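Local coordinates for protein glutathione S-transferase (Natrialba magadii ATCC 43099, PDB 6GZF) that belongs to the Xi class of glutathione transferases and probably transfers glutathione or reduces its hydroquinone conjugates, using a thioredoxin-like domain joined to a helical one, at residues H57-Y62 and W97-E102; V88-A93 and M290-E295; V72-K77 and I83-V88; E119-A124 and C130-P135. All blocks are in the same frame, centred on the assembly; numbering follows the deposited sequence. Where two conformers were deposited one is given.

Contact 1. Residues H57-Y62 and W97-E102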
loop_
_atom_site.group_PDB
_atom_site.type_symbol
_atom_site.label_atom_id
_atom_site.label_comp_id
_atom_site.label_asym_id
_atom_site.label_seq_id
_atom_site.Cartn_x
_atom_site.Cartn_y
_atom_site.Cartn_z
ATOM N N HIS A 57 -30.625 -8.406 19.957
ATOM C CA HIS A 57 -29.197 -8.653 20.120
ATOM C C HIS A 57 -28.436 -8.284 18.848
ATOM O O HIS A 57 -28.942 -8.460 17.740
ATOM C CB HIS A 57 -28.950 -10.120 20.484
ATOM C CG HIS A 57 -27.539 -10.416 20.885
ATOM N ND1 HIS A 57 -26.987 -9.952 22.060
ATOM C CD2 HIS A 57 -26.569 -11.136 20.273
ATOM C CE1 HIS A 57 -25.738 -10.370 22.152
ATOM N NE2 HIS A 57 -25.459 -11.090 21.082
ATOM N N LEU A 58 -27.218 -7.777 19.013
ATOM C CA LEU A 58 -26.430 -7.294 17.883
ATOM C C LEU A 58 -25.128 -8.074 17.706
ATOM O O LEU A 58 -24.385 -8.284 18.663
ATOM C CB LEU A 58 -26.127 -5.803 18.056
ATOM C CG LEU A 58 -25.223 -5.138 17.017
ATOM C CD1 LEU A 58 -25.871 -5.157 15.641
ATOM C CD2 LEU A 58 -24.888 -3.715 17.435
ATOM N N TYR A 59 -24.861 -8.505 16.477
ATOM C CA TYR A 59 -23.617 -9.199 16.156
ATOM C C TYR A 59 -22.713 -8.319 15.305
ATOM O O TYR A 59 -23.111 -7.873 14.231
ATOM C CB TYR A 59 -23.898 -10.512 15.425
ATOM C CG TYR A 59 -24.615 -11.541 16.262
ATOM C CD1 TYR A 59 -23.909 -12.402 17.091
ATOM C CD2 TYR A 59 -25.997 -11.658 16.219
ATOM C CE1 TYR A 59 -24.560 -13.346 17.856
ATOM C CE2 TYR A 59 -26.656 -12.600 16.981
ATOM C CZ TYR A 59 -25.933 -13.440 17.798
ATOM O OH TYR A 59 -26.582 -14.383 18.559
ATOM N N VAL A 60 -21.499 -8.065 15.782
ATOM C CA VAL A 60 -20.572 -7.208 15.052
ATOM C C VAL A 60 -19.145 -7.734 15.041
ATOM O O VAL A 60 -18.755 -8.554 15.872
ATOM C CB VAL A 60 -20.527 -5.777 15.637
ATOM C CG1 VAL A 60 -21.876 -5.085 15.505
ATOM C CG2 VAL A 60 -20.065 -5.810 17.088
ATOM N N SER A 61 -18.377 -7.246 14.074
ATOM C CA SER A 61 -16.927 -7.328 14.111
ATOM C C SER A 61 -16.406 -5.906 14.262
ATOM O O SER A 61 -16.962 -4.978 13.676
ATOM C CB SER A 61 -16.372 -7.983 12.846
ATOM O OG SER A 61 -14.962 -7.843 12.770
ATOM N N TYR A 62 -15.354 -5.725 15.053
ATOM C CA TYR A 62 -14.782 -4.398 15.237
ATOM C C TYR A 62 -14.060 -3.930 13.976
ATOM O O TYR A 62 -13.785 -2.742 13.814
ATOM C CB TYR A 62 -13.817 -4.379 16.425
ATOM C CG TYR A 62 -14.489 -4.197 17.767
ATOM C CD1 TYR A 62 -15.213 -3.046 18.052
ATOM C CD2 TYR A 62 -14.380 -5.164 18.757
ATOM C CE1 TYR A 62 -15.822 -2.872 19.280
ATOM C CE2 TYR A 62 -14.986 -4.998 19.988
ATOM C CZ TYR A 62 -15.705 -3.851 20.245
ATOM O OH TYR A 62 -16.309 -3.681 21.470
ATOM N N TRP A 97 -17.231 -15.897 9.541
ATOM C CA TRP A 97 -17.192 -15.263 10.857
ATOM C C TRP A 97 -17.336 -16.300 11.966
ATOM O O TRP A 97 -18.298 -17.068 11.985
ATOM C CB TRP A 97 -18.297 -14.211 10.991
ATOM C CG TRP A 97 -18.119 -12.986 10.141
ATOM C CD1 TRP A 97 -18.953 -12.547 9.152
ATOM C CD2 TRP A 97 -17.052 -12.029 10.216
ATOM N NE1 TRP A 97 -18.470 -11.384 8.604
ATOM C CE2 TRP A 97 -17.304 -11.045 9.239
ATOM C CE3 TRP A 97 -15.907 -11.914 11.011
ATOM C CZ2 TRP A 97 -16.453 -9.960 9.036
ATOM C CZ3 TRP A 97 -15.064 -10.834 10.809
ATOM C CH2 TRP A 97 -15.342 -9.871 9.830
ATOM N N GLN A 98 -16.378 -16.321 12.886
ATOM C CA GLN A 98 -16.397 -17.290 13.976
ATOM C C GLN A 98 -16.344 -16.612 15.340
ATOM O O GLN A 98 -15.989 -15.439 15.451
ATOM C CB GLN A 98 -15.231 -18.271 13.840
ATOM C CG GLN A 98 -13.862 -17.656 14.065
ATOM C CD GLN A 98 -12.740 -18.663 13.908
ATOM O OE1 GLN A 98 -12.975 -19.821 13.558
ATOM N NE2 GLN A 98 -11.513 -18.228 14.168
ATOM N N PHE A 99 -16.705 -17.362 16.375
ATOM C CA PHE A 99 -16.672 -16.851 17.739
ATOM C C PHE A 99 -15.479 -17.414 18.505
ATOM O O PHE A 99 -15.325 -18.629 18.630
ATOM C CB PHE A 99 -17.976 -17.183 18.470
ATOM C CG PHE A 99 -19.176 -16.463 17.924
ATOM C CD1 PHE A 99 -19.899 -16.995 16.869
ATOM C CD2 PHE A 99 -19.579 -15.254 18.464
ATOM C CE1 PHE A 99 -21.002 -16.334 16.365
ATOM C CE2 PHE A 99 -20.681 -14.589 17.965
ATOM C CZ PHE A 99 -21.394 -15.130 16.914
ATOM N N THR A 100 -14.638 -16.518 19.009
ATOM C CA THR A 100 -13.456 -16.904 19.770
ATOM C C THR A 100 -13.363 -16.057 21.037
ATOM O O THR A 100 -12.632 -15.067 21.076
ATOM C CB THR A 100 -12.171 -16.744 18.936
ATOM O OG1 THR A 100 -12.382 -17.286 17.626
ATOM C CG2 THR A 100 -11.007 -17.462 19.599
ATOM N N PRO A 101 -14.107 -16.452 22.082
ATOM C CA PRO A 101 -14.293 -15.647 23.297
ATOM C C PRO A 101 -13.004 -15.373 24.069
ATOM O O PRO A 101 -12.890 -14.321 24.698
ATOM C CB PRO A 101 -15.250 -16.500 24.137
ATOM C CG PRO A 101 -15.044 -17.895 23.649
ATOM C CD PRO A 101 -14.776 -17.761 22.180
ATOM N N GLU A 102 -12.051 -16.300 24.024
ATOM C CA GLU A 102 -10.800 -16.126 24.755
ATOM C C GLU A 102 -9.942 -15.021 24.142
ATOM O O GLU A 102 -9.119 -14.410 24.825
ATOM C CB GLU A 102 -10.013 -17.439 24.802
ATOM C CG GLU A 102 -9.579 -17.967 23.445
ATOM C CD GLU A 102 -10.525 -19.017 22.896
ATOM O OE1 GLU A 102 -11.728 -18.968 23.229
ATOM O OE2 GLU A 102 -10.063 -19.893 22.134
#
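Tyr59, on strand 56-60, meets Phe99 of the loop segment 97-102 rim to rim. Its CG is anti to the carbonyl carbon (chi1 -66°), which sets the ring beside the backbone N, with CD1 and CE1 against Phe99. Beyond CG, CD1 comes first, 3.7 Å from CZ of Phe99 and near the plane of that ring at its edge. CE1 follows at 3.8 Å from the same Phe99 CZ, and it also lies in plane at the edge of the His57 imidazole, while His57 CD2 sits over one face of the Tyr59 ring. The Tyr59 OH, at the tip, turns to Asp109 for a hydrogen bond. The Tyr59 and Phe99 planes stand at 78°, but neither ring covers the other's face. Two residues on, Ser61 CB lies 4.1 Å from the centroid of the six-membered ring of Trp97, an off-centre CH-pi contact. Ser61 OG lies 3.6 Å from Trp97 CZ3 and accepts a hydrogen bond from Ala63 N. Trp97 is a predicted glutathione-binding residue, and Ser61 lies close to the predicted nucleophile Cys64. With no hydrogen bond between the two segments, dispersion and aromatic CH contacts join this central strand to the loop, while the hydroxyls find partners outside the pairing.

Contact 2. Residues V88-A93 and M290-E295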
loop_
_atom_site.group_PDB
_atom_site.type_symbol
_atom_site.label_atom_id
_atom_site.label_comp_id
_atom_site.label_asym_id
_atom_site.label_seq_id
_atom_site.Cartn_x
_atom_site.Cartn_y
_atom_site.Cartn_z
ATOM N N VAL A 88 -17.517 -10.931 17.107
ATOM C CA VAL A 88 -16.937 -12.094 16.450
ATOM C C VAL A 88 -15.430 -11.948 16.264
ATOM O O VAL A 88 -14.881 -10.851 16.367
ATOM C CB VAL A 88 -17.590 -12.346 15.077
ATOM C CG1 VAL A 88 -19.093 -12.514 15.228
ATOM C CG2 VAL A 88 -17.281 -11.202 14.131
ATOM N N ASP A 89 -14.772 -13.070 15.991
ATOM C CA ASP A 89 -13.332 -13.108 15.754
ATOM C C ASP A 89 -12.967 -12.282 14.520
ATOM O O ASP A 89 -13.500 -12.517 13.436
ATOM C CB ASP A 89 -12.874 -14.565 15.589
ATOM C CG ASP A 89 -11.364 -14.737 15.674
ATOM O OD1 ASP A 89 -10.619 -13.750 15.511
ATOM O OD2 ASP A 89 -10.917 -15.881 15.900
ATOM N N PRO A 90 -12.064 -11.300 14.687
ATOM C CA PRO A 90 -11.565 -10.500 13.563
ATOM C C PRO A 90 -10.891 -11.354 12.493
ATOM O O PRO A 90 -10.899 -10.978 11.321
ATOM C CB PRO A 90 -10.559 -9.547 14.224
ATOM C CG PRO A 90 -10.236 -10.173 15.543
ATOM C CD PRO A 90 -11.500 -10.844 15.967
ATOM N N TYR A 91 -10.317 -12.486 12.890
ATOM C CA TYR A 91 -9.762 -13.427 11.926
ATOM C C TYR A 91 -10.822 -14.440 11.519
ATOM O O TYR A 91 -11.558 -14.954 12.361
ATOM C CB TYR A 91 -8.534 -14.147 12.492
ATOM C CG TYR A 91 -7.948 -15.171 11.540
ATOM C CD1 TYR A 91 -7.005 -14.800 10.590
ATOM C CD2 TYR A 91 -8.338 -16.503 11.589
ATOM C CE1 TYR A 91 -6.470 -15.729 9.713
ATOM C CE2 TYR A 91 -7.810 -17.437 10.717
ATOM C CZ TYR A 91 -6.876 -17.045 9.782
ATOM O OH TYR A 91 -6.347 -17.973 8.914
ATOM N N ARG A 92 -10.892 -14.728 10.224
ATOM C CA ARG A 92 -11.834 -15.715 9.715
ATOM C C ARG A 92 -11.248 -16.463 8.524
ATOM O O ARG A 92 -10.366 -15.955 7.832
ATOM C CB ARG A 92 -13.150 -15.048 9.319
ATOM C CG ARG A 92 -13.018 -14.026 8.206
ATOM C CD ARG A 92 -14.348 -13.817 7.509
ATOM N NE ARG A 92 -14.352 -12.626 6.667
ATOM C CZ ARG A 92 -15.449 -12.106 6.128
ATOM N NH1 ARG A 92 -16.626 -12.675 6.348
ATOM N NH2 ARG A 92 -15.370 -11.020 5.372
ATOM N N ALA A 93 -11.743 -17.673 8.291
ATOM C CA ALA A 93 -11.262 -18.489 7.184
ATOM C C ALA A 93 -12.397 -19.275 6.534
ATOM O O ALA A 93 -13.430 -18.710 6.173
ATOM C CB ALA A 93 -10.167 -19.433 7.659
ATOM N N MET A 290 -8.563 -0.704 16.488
ATOM C CA MET A 290 -7.626 -0.749 15.370
ATOM C C MET A 290 -6.916 -2.094 15.272
ATOM O O MET A 290 -6.607 -2.563 14.177
ATOM C CB MET A 290 -6.597 0.376 15.495
ATOM C CG MET A 290 -5.822 0.646 14.217
ATOM S SD MET A 290 -6.896 1.232 12.892
ATOM C CE MET A 290 -7.275 2.884 13.470
ATOM N N ASP A 291 -6.660 -2.711 16.423
ATOM C CA ASP A 291 -6.015 -4.018 16.466
ATOM C C ASP A 291 -6.855 -5.055 15.725
ATOM O O ASP A 291 -6.319 -5.924 15.037
ATOM C CB ASP A 291 -5.784 -4.456 17.912
ATOM C CG ASP A 291 -4.887 -5.675 18.015
ATOM O OD1 ASP A 291 -3.912 -5.763 17.238
ATOM O OD2 ASP A 291 -5.156 -6.544 18.871
ATOM N N HIS A 292 -8.173 -4.950 15.868
ATOM C CA HIS A 292 -9.097 -5.809 15.136
ATOM C C HIS A 292 -9.084 -5.480 13.648
ATOM O O HIS A 292 -9.135 -6.373 12.802
ATOM C CB HIS A 292 -10.519 -5.667 15.687
ATOM C CG HIS A 292 -10.747 -6.394 16.976
ATOM N ND1 HIS A 292 -11.598 -7.473 17.080
ATOM C CD2 HIS A 292 -10.240 -6.195 18.216
ATOM C CE1 HIS A 292 -11.605 -7.909 18.327
ATOM N NE2 HIS A 292 -10.789 -7.151 19.037
ATOM N N ILE A 293 -9.011 -4.189 13.339
ATOM C CA ILE A 293 -9.067 -3.717 11.960
ATOM C C ILE A 293 -7.853 -4.172 11.155
ATOM O O ILE A 293 -7.995 -4.744 10.074
ATOM C CB ILE A 293 -9.166 -2.180 11.900
ATOM C CG1 ILE A 293 -10.509 -1.712 12.464
ATOM C CG2 ILE A 293 -9.003 -1.687 10.474
ATOM C CD1 ILE A 293 -10.634 -0.206 12.577
ATOM N N THR A 294 -6.663 -3.922 11.689
ATOM C CA THR A 294 -5.426 -4.265 10.995
ATOM C C THR A 294 -5.238 -5.776 10.873
ATOM O O THR A 294 -4.728 -6.264 9.865
ATOM C CB THR A 294 -4.196 -3.666 11.701
ATOM O OG1 THR A 294 -4.185 -4.070 13.077
ATOM C CG2 THR A 294 -4.225 -2.149 11.625
ATOM N N GLU A 295 -5.650 -6.513 11.898
ATOM C CA GLU A 295 -5.491 -7.963 11.893
ATOM C C GLU A 295 -6.383 -8.613 10.843
ATOM O O GLU A 295 -5.973 -9.555 10.163
ATOM C CB GLU A 295 -5.803 -8.552 13.272
ATOM C CG GLU A 295 -5.570 -10.055 13.358
ATOM C CD GLU A 295 -6.013 -10.653 14.677
ATOM O OE1 GLU A 295 -6.261 -9.882 15.627
ATOM O OE2 GLU A 295 -6.113 -11.896 14.760
HETATM O O HOH W 1 -14.031 -8.014 15.973
#
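Pro90 and His292 bring the loop 88-93 of the thioredoxin-like domain against helix 290-299 of the C-terminal helical domain, a contact across the interface of the two GST domains. The van der Waals part is mostly the proline ring: its CG lies 3.4 Å from His292 ND1, and CB and CD touch the same nitrogen. The imidazole reaches it because its CG is anti to the carbonyl carbon (chi1 -77°). Glu295, extended along its length, runs beside Pro90 and Tyr91, its OE1 4.0 Å from Pro90 CG and its OE2 4.0 Å from Tyr91 CB. Between the two segments the polar link is indirect: one water donates to Val88 O at 3.0 Å and is hydrogen-bonded to His292 ND1 at 2.7 Å. One turn on along the same helix, His296 ND1 is hydrogen-bonded directly to Pro90 O. An alanine in place of His292 would probably leave the water without its mate on the helix and open a gap beside the Pro90 ring. Within the loop, Tyr91 N donates to Asp89 OD1 at 2.9 Å, an Asx turn that shapes the chain around Pro90. Asp89 OD1 and Glu295 OE2, two like charges, lie 4.9 Å apart, and both form salt bridges with Lys103. That lysine is likely to offset their repulsion, so this part of the interface combines proline packing, a bridging water and a shared cation.

Contact 3. Residues V72-K77 and I83-V88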
loop_
_atom_site.group_PDB
_atom_site.type_symbol
_atom_site.label_atom_id
_atom_site.label_comp_id
_atom_site.label_asym_id
_atom_site.label_seq_id
_atom_site.Cartn_x
_atom_site.Cartn_y
_atom_site.Cartn_z
ATOM N N VAL A 72 -21.292 2.736 16.524
ATOM C CA VAL A 72 -21.178 4.171 16.762
ATOM C C VAL A 72 -22.537 4.762 17.128
ATOM O O VAL A 72 -22.641 5.592 18.030
ATOM C CB VAL A 72 -20.600 4.903 15.531
ATOM C CG1 VAL A 72 -20.674 6.412 15.716
ATOM C CG2 VAL A 72 -19.166 4.463 15.279
ATOM N N THR A 73 -23.579 4.312 16.436
ATOM C CA THR A 73 -24.935 4.775 16.707
ATOM C C THR A 73 -25.413 4.311 18.080
ATOM O O THR A 73 -25.976 5.094 18.845
ATOM C CB THR A 73 -25.923 4.281 15.636
ATOM O OG1 THR A 73 -25.483 4.711 14.344
ATOM C CG2 THR A 73 -27.317 4.830 15.901
ATOM N N ARG A 74 -25.177 3.037 18.384
ATOM C CA ARG A 74 -25.589 2.454 19.658
ATOM C C ARG A 74 -24.964 3.197 20.833
ATOM O O ARG A 74 -25.606 3.402 21.862
ATOM C CB ARG A 74 -25.212 0.972 19.720
ATOM C CG ARG A 74 -25.874 0.214 20.861
ATOM C CD ARG A 74 -25.355 -1.212 20.966
ATOM N NE ARG A 74 -24.025 -1.268 21.568
ATOM C CZ ARG A 74 -23.704 -2.047 22.596
ATOM N NH1 ARG A 74 -24.615 -2.842 23.139
ATOM N NH2 ARG A 74 -22.470 -2.032 23.081
ATOM N N THR A 75 -23.709 3.602 20.669
ATOM C CA THR A 75 -22.996 4.328 21.711
ATOM C C THR A 75 -23.502 5.762 21.839
ATOM O O THR A 75 -23.703 6.260 22.945
ATOM C CB THR A 75 -21.483 4.348 21.440
ATOM O OG1 THR A 75 -21.030 3.021 21.147
ATOM C CG2 THR A 75 -20.730 4.889 22.645
ATOM N N LEU A 76 -23.706 6.417 20.699
ATOM C CA LEU A 76 -24.193 7.792 20.678
ATOM C C LEU A 76 -25.587 7.900 21.282
ATOM O O LEU A 76 -25.899 8.863 21.983
ATOM C CB LEU A 76 -24.202 8.336 19.247
ATOM C CG LEU A 76 -22.853 8.762 18.667
ATOM C CD1 LEU A 76 -23.017 9.275 17.246
ATOM C CD2 LEU A 76 -22.203 9.816 19.548
ATOM N N LYS A 77 -26.420 6.904 21.009
ATOM C CA LYS A 77 -27.791 6.895 21.500
ATOM C C LYS A 77 -27.868 6.489 22.967
ATOM O O LYS A 77 -28.812 6.847 23.671
ATOM C CB LYS A 77 -28.649 5.949 20.659
ATOM C CG LYS A 77 -29.939 6.564 20.171
ATOM C CD LYS A 77 -29.661 7.772 19.302
ATOM C CE LYS A 77 -30.943 8.328 18.723
ATOM N NZ LYS A 77 -31.867 8.839 19.771
ATOM N N ILE A 83 -29.669 -2.739 24.107
ATOM C CA ILE A 83 -29.330 -3.690 23.055
ATOM C C ILE A 83 -27.970 -4.336 23.298
ATOM O O ILE A 83 -26.932 -3.676 23.235
ATOM C CB ILE A 83 -29.345 -3.013 21.673
ATOM C CG1 ILE A 83 -30.696 -2.332 21.441
ATOM C CG2 ILE A 83 -29.059 -4.030 20.580
ATOM C CD1 ILE A 83 -30.742 -1.444 20.222
ATOM N N SER A 84 -27.990 -5.635 23.580
ATOM C CA SER A 84 -26.771 -6.388 23.852
ATOM C C SER A 84 -25.980 -6.642 22.573
ATOM O O SER A 84 -26.514 -6.525 21.469
ATOM C CB SER A 84 -27.107 -7.711 24.537
ATOM O OG SER A 84 -27.953 -8.505 23.724
ATOM N N VAL A 85 -24.708 -6.995 22.722
ATOM C CA VAL A 85 -23.832 -7.152 21.567
ATOM C C VAL A 85 -22.806 -8.275 21.747
ATOM O O VAL A 85 -22.254 -8.466 22.831
ATOM C CB VAL A 85 -23.097 -5.824 21.253
ATOM C CG1 VAL A 85 -22.264 -5.366 22.445
ATOM C CG2 VAL A 85 -22.237 -5.957 20.006
ATOM N N SER A 86 -22.580 -9.031 20.675
ATOM C CA SER A 86 -21.522 -10.032 20.640
ATOM C C SER A 86 -20.485 -9.652 19.587
ATOM O O SER A 86 -20.835 -9.167 18.511
ATOM C CB SER A 86 -22.094 -11.421 20.345
ATOM O OG SER A 86 -22.889 -11.888 21.421
ATOM N N VAL A 87 -19.213 -9.868 19.900
ATOM C CA VAL A 87 -18.137 -9.524 18.979
ATOM C C VAL A 87 -17.457 -10.770 18.425
ATOM O O VAL A 87 -16.886 -11.562 19.173
ATOM C CB VAL A 87 -17.079 -8.637 19.653
ATOM C CG1 VAL A 87 -15.995 -8.270 18.658
ATOM C CG2 VAL A 87 -17.729 -7.386 20.224
ATOM N N VAL A 88 -17.517 -10.931 17.107
ATOM C CA VAL A 88 -16.937 -12.094 16.450
ATOM C C VAL A 88 -15.430 -11.948 16.264
ATOM O O VAL A 88 -14.881 -10.851 16.367
ATOM C CB VAL A 88 -17.590 -12.346 15.077
ATOM C CG1 VAL A 88 -19.093 -12.514 15.228
ATOM C CG2 VAL A 88 -17.281 -11.202 14.131
#
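Arg74, near the end of helix 65-77, reaches across to Ile83 and to Val85 of strand 84-87, within the beta-alpha-beta unit of the thioredoxin-like fold, in which this helix links strand 56-60 to its parallel neighbour 84-87. Its chain leaves the helix with CG anti to the backbone N (chi1 -167°), runs straight past CG and then bends at chi3 (76°), which turns the guanidinium to the strand. There the flat group is used in two ways. Ile83 O lies at its edge, near the plane, and accepts a hydrogen bond from Arg74 NH1; the modelled length of 2.5 Å is doubtful at this resolution. Val85 instead covers one face, displaced toward the rim, with its CG1 the methyl that meets the group. The aliphatic part of the arginine takes part as well, Arg74 CD coming to 3.7 Å from Ile83 O. Replacing Arg74 by a leucine is likely to leave Ile83 O without this donor and Val85 without the flat surface it packs on. Ile83 also touches Phe157 of helix 150-159, and Val85 packs on Val60 of the neighbouring strand. Val85 CG1 lies 3.4 Å from Arg74 NH2 and 3.6 Å from Arg74 CZ, a methyl group resting over the guanidinium face.

Contact 4. Residues E119-A124 and C130-P135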
loop_
_atom_site.group_PDB
_atom_site.type_symbol
_atom_site.label_atom_id
_atom_site.label_comp_id
_atom_site.label_asym_id
_atom_site.label_seq_id
_atom_site.Cartn_x
_atom_site.Cartn_y
_atom_site.Cartn_z
ATOM N N GLU A 119 -24.109 -20.574 11.486
ATOM C CA GLU A 119 -25.081 -21.380 12.217
ATOM C C GLU A 119 -26.311 -20.551 12.572
ATOM O O GLU A 119 -27.435 -21.054 12.563
ATOM C CB GLU A 119 -24.456 -21.962 13.487
ATOM C CG GLU A 119 -23.305 -22.919 13.237
ATOM C CD GLU A 119 -22.648 -23.385 14.522
ATOM O OE1 GLU A 119 -23.334 -24.032 15.341
ATOM O OE2 GLU A 119 -21.446 -23.102 14.713
ATOM N N LEU A 120 -26.087 -19.279 12.881
ATOM C CA LEU A 120 -27.165 -18.371 13.256
ATOM C C LEU A 120 -28.094 -18.087 12.079
ATOM O O LEU A 120 -29.314 -18.032 12.243
ATOM C CB LEU A 120 -26.590 -17.065 13.803
ATOM C CG LEU A 120 -26.072 -17.134 15.240
ATOM C CD1 LEU A 120 -25.155 -15.963 15.534
ATOM C CD2 LEU A 120 -27.234 -17.171 16.222
ATOM N N TYR A 121 -27.510 -17.904 10.899
ATOM C CA TYR A 121 -28.285 -17.712 9.676
ATOM C C TYR A 121 -29.171 -18.920 9.394
ATOM O O TYR A 121 -30.368 -18.781 9.137
ATOM C CB TYR A 121 -27.362 -17.461 8.481
ATOM C CG TYR A 121 -26.829 -16.049 8.375
ATOM C CD1 TYR A 121 -25.824 -15.597 9.220
ATOM C CD2 TYR A 121 -27.321 -15.173 7.415
ATOM C CE1 TYR A 121 -25.332 -14.307 9.119
ATOM C CE2 TYR A 121 -26.836 -13.883 7.305
ATOM C CZ TYR A 121 -25.842 -13.456 8.159
ATOM O OH TYR A 121 -25.356 -12.174 8.051
ATOM N N VAL A 122 -28.567 -20.106 9.444
ATOM C CA VAL A 122 -29.265 -21.358 9.163
ATOM C C VAL A 122 -30.453 -21.566 10.101
ATOM O O VAL A 122 -31.511 -22.031 9.678
ATOM C CB VAL A 122 -28.305 -22.565 9.269
ATOM C CG1 VAL A 122 -29.069 -23.878 9.180
ATOM C CG2 VAL A 122 -27.245 -22.496 8.182
ATOM N N ARG A 123 -30.282 -21.212 11.370
ATOM C CA ARG A 123 -31.378 -21.311 12.328
ATOM C C ARG A 123 -32.514 -20.362 11.957
ATOM O O ARG A 123 -33.689 -20.696 12.108
ATOM C CB ARG A 123 -30.889 -21.011 13.747
ATOM C CG ARG A 123 -31.989 -21.093 14.795
ATOM C CD ARG A 123 -31.491 -20.699 16.172
ATOM N NE ARG A 123 -31.222 -21.858 17.019
ATOM C CZ ARG A 123 -30.053 -22.490 17.077
ATOM N NH1 ARG A 123 -29.034 -22.076 16.337
ATOM N NH2 ARG A 123 -29.903 -23.535 17.879
ATOM N N ALA A 124 -32.155 -19.181 11.462
ATOM C CA ALA A 124 -33.140 -18.168 11.099
ATOM C C ALA A 124 -33.789 -18.470 9.752
ATOM O O ALA A 124 -34.970 -18.187 9.547
ATOM C CB ALA A 124 -32.494 -16.792 11.078
ATOM N N CYS A 130 -27.160 -16.872 0.782
ATOM C CA CYS A 130 -26.651 -15.533 1.056
ATOM C C CYS A 130 -25.184 -15.529 1.459
ATOM O O CYS A 130 -24.519 -16.565 1.454
ATOM C CB CYS A 130 -27.472 -14.877 2.167
ATOM S SG CYS A 130 -27.302 -15.694 3.772
ATOM N N ARG A 131 -24.691 -14.344 1.806
ATOM C CA ARG A 131 -23.368 -14.192 2.393
ATOM C C ARG A 131 -23.506 -14.065 3.907
ATOM O O ARG A 131 -24.392 -13.364 4.400
ATOM C CB ARG A 131 -22.650 -12.966 1.823
ATOM C CG ARG A 131 -22.453 -12.978 0.314
ATOM C CD ARG A 131 -21.138 -13.636 -0.077
ATOM N NE ARG A 131 -20.798 -13.376 -1.474
ATOM C CZ ARG A 131 -19.798 -13.963 -2.124
ATOM N NH1 ARG A 131 -19.030 -14.849 -1.506
ATOM N NH2 ARG A 131 -19.565 -13.662 -3.395
ATOM N N VAL A 132 -22.641 -14.753 4.643
ATOM C CA VAL A 132 -22.634 -14.641 6.098
ATOM C C VAL A 132 -21.784 -13.444 6.506
ATOM O O VAL A 132 -20.558 -13.529 6.551
ATOM C CB VAL A 132 -22.097 -15.921 6.768
ATOM C CG1 VAL A 132 -22.142 -15.788 8.284
ATOM C CG2 VAL A 132 -22.901 -17.126 6.315
ATOM N N THR A 133 -22.443 -12.327 6.804
ATOM C CA THR A 133 -21.762 -11.066 7.085
ATOM C C THR A 133 -22.255 -10.404 8.369
ATOM O O THR A 133 -23.230 -10.843 8.977
ATOM C CB THR A 133 -21.951 -10.057 5.934
ATOM O OG1 THR A 133 -23.348 -9.776 5.768
ATOM C CG2 THR A 133 -21.389 -10.605 4.633
ATOM N N VAL A 134 -21.579 -9.323 8.749
ATOM C CA VAL A 134 -21.969 -8.494 9.880
ATOM C C VAL A 134 -22.300 -7.101 9.346
ATOM O O VAL A 134 -21.767 -6.695 8.312
ATOM C CB VAL A 134 -20.850 -8.415 10.943
ATOM C CG1 VAL A 134 -20.721 -9.739 11.682
ATOM C CG2 VAL A 134 -19.529 -8.018 10.304
ATOM N N PRO A 135 -23.181 -6.358 10.038
ATOM C CA PRO A 135 -23.852 -6.678 11.303
ATOM C C PRO A 135 -25.111 -7.520 11.133
ATOM O O PRO A 135 -25.632 -7.653 10.026
ATOM C CB PRO A 135 -24.205 -5.299 11.855
ATOM C CG PRO A 135 -24.488 -4.500 10.629
ATOM C CD PRO A 135 -23.533 -5.006 9.569
#
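The Tyr121 ring carries Val132 over one face, where the Val132 CA lies 4.3 Å from the ring centroid and 23° off its normal, a CH-pi contact. At its edge, near the plane, stands Thr133 O. Cys130 SG approaches obliquely, 3.7 Å from Tyr121 CD2, as a sulfur-aromatic contact. Val132 CG1 adds an apolar touch, 3.6 Å from Tyr121 CE1, as the two side chains run past each other in opposite directions. Tyr121 has CG anti to the carbonyl carbon (chi1 -79°), which sends the ring from helix 117-124 along the returning chain, and at its end Tyr121 OH donates to Thr133 O at 2.7 Å. The donor is tilted 22° from the carbonyl plane. Leu11, Val136 and Ile145 also touch this tyrosine, placing it between the helix, the short strand 10-12 and the main sheet. Arg131, Val132, Thr133 and Val134 are predicted to bind glutathione, and the cis peptide bond before Pro135 is the cis-proline signature of the thioredoxin fold, whose preceding residue commonly meets the glutathione backbone in GSTs. The Arg131 side chain leaves the backbone away from the helix segment, and its NH2 forms a salt bridge with Glu31. One hydroxyl bond and a ring fitted against Cys130 and Val132 therefore tie the loop to the helix, consistent with a second-shell role for Tyr121 in positioning the predicted glutathione-binding backbone.

From the N terminus, strand 56-60 opens contact 1, which closes only at 97-102. Within that span lies contact 3, the short turn from helix 65-77 back to strand 84-87; its strand pairs with 56-60, so both contacts reach one sheet. Val88 ends contact 3 and begins contact 2, which opens before contact 1 has closed, so these two cross; they also touch through Asp89, bonded to Thr100. Contact 2 closes almost two hundred residues later on helix 290-299, tying the thioredoxin-like domain to the helical one. Its long span encloses contact 4, which follows contact 1 in series and meets it where Trp97 packs on Val132 and Thr133.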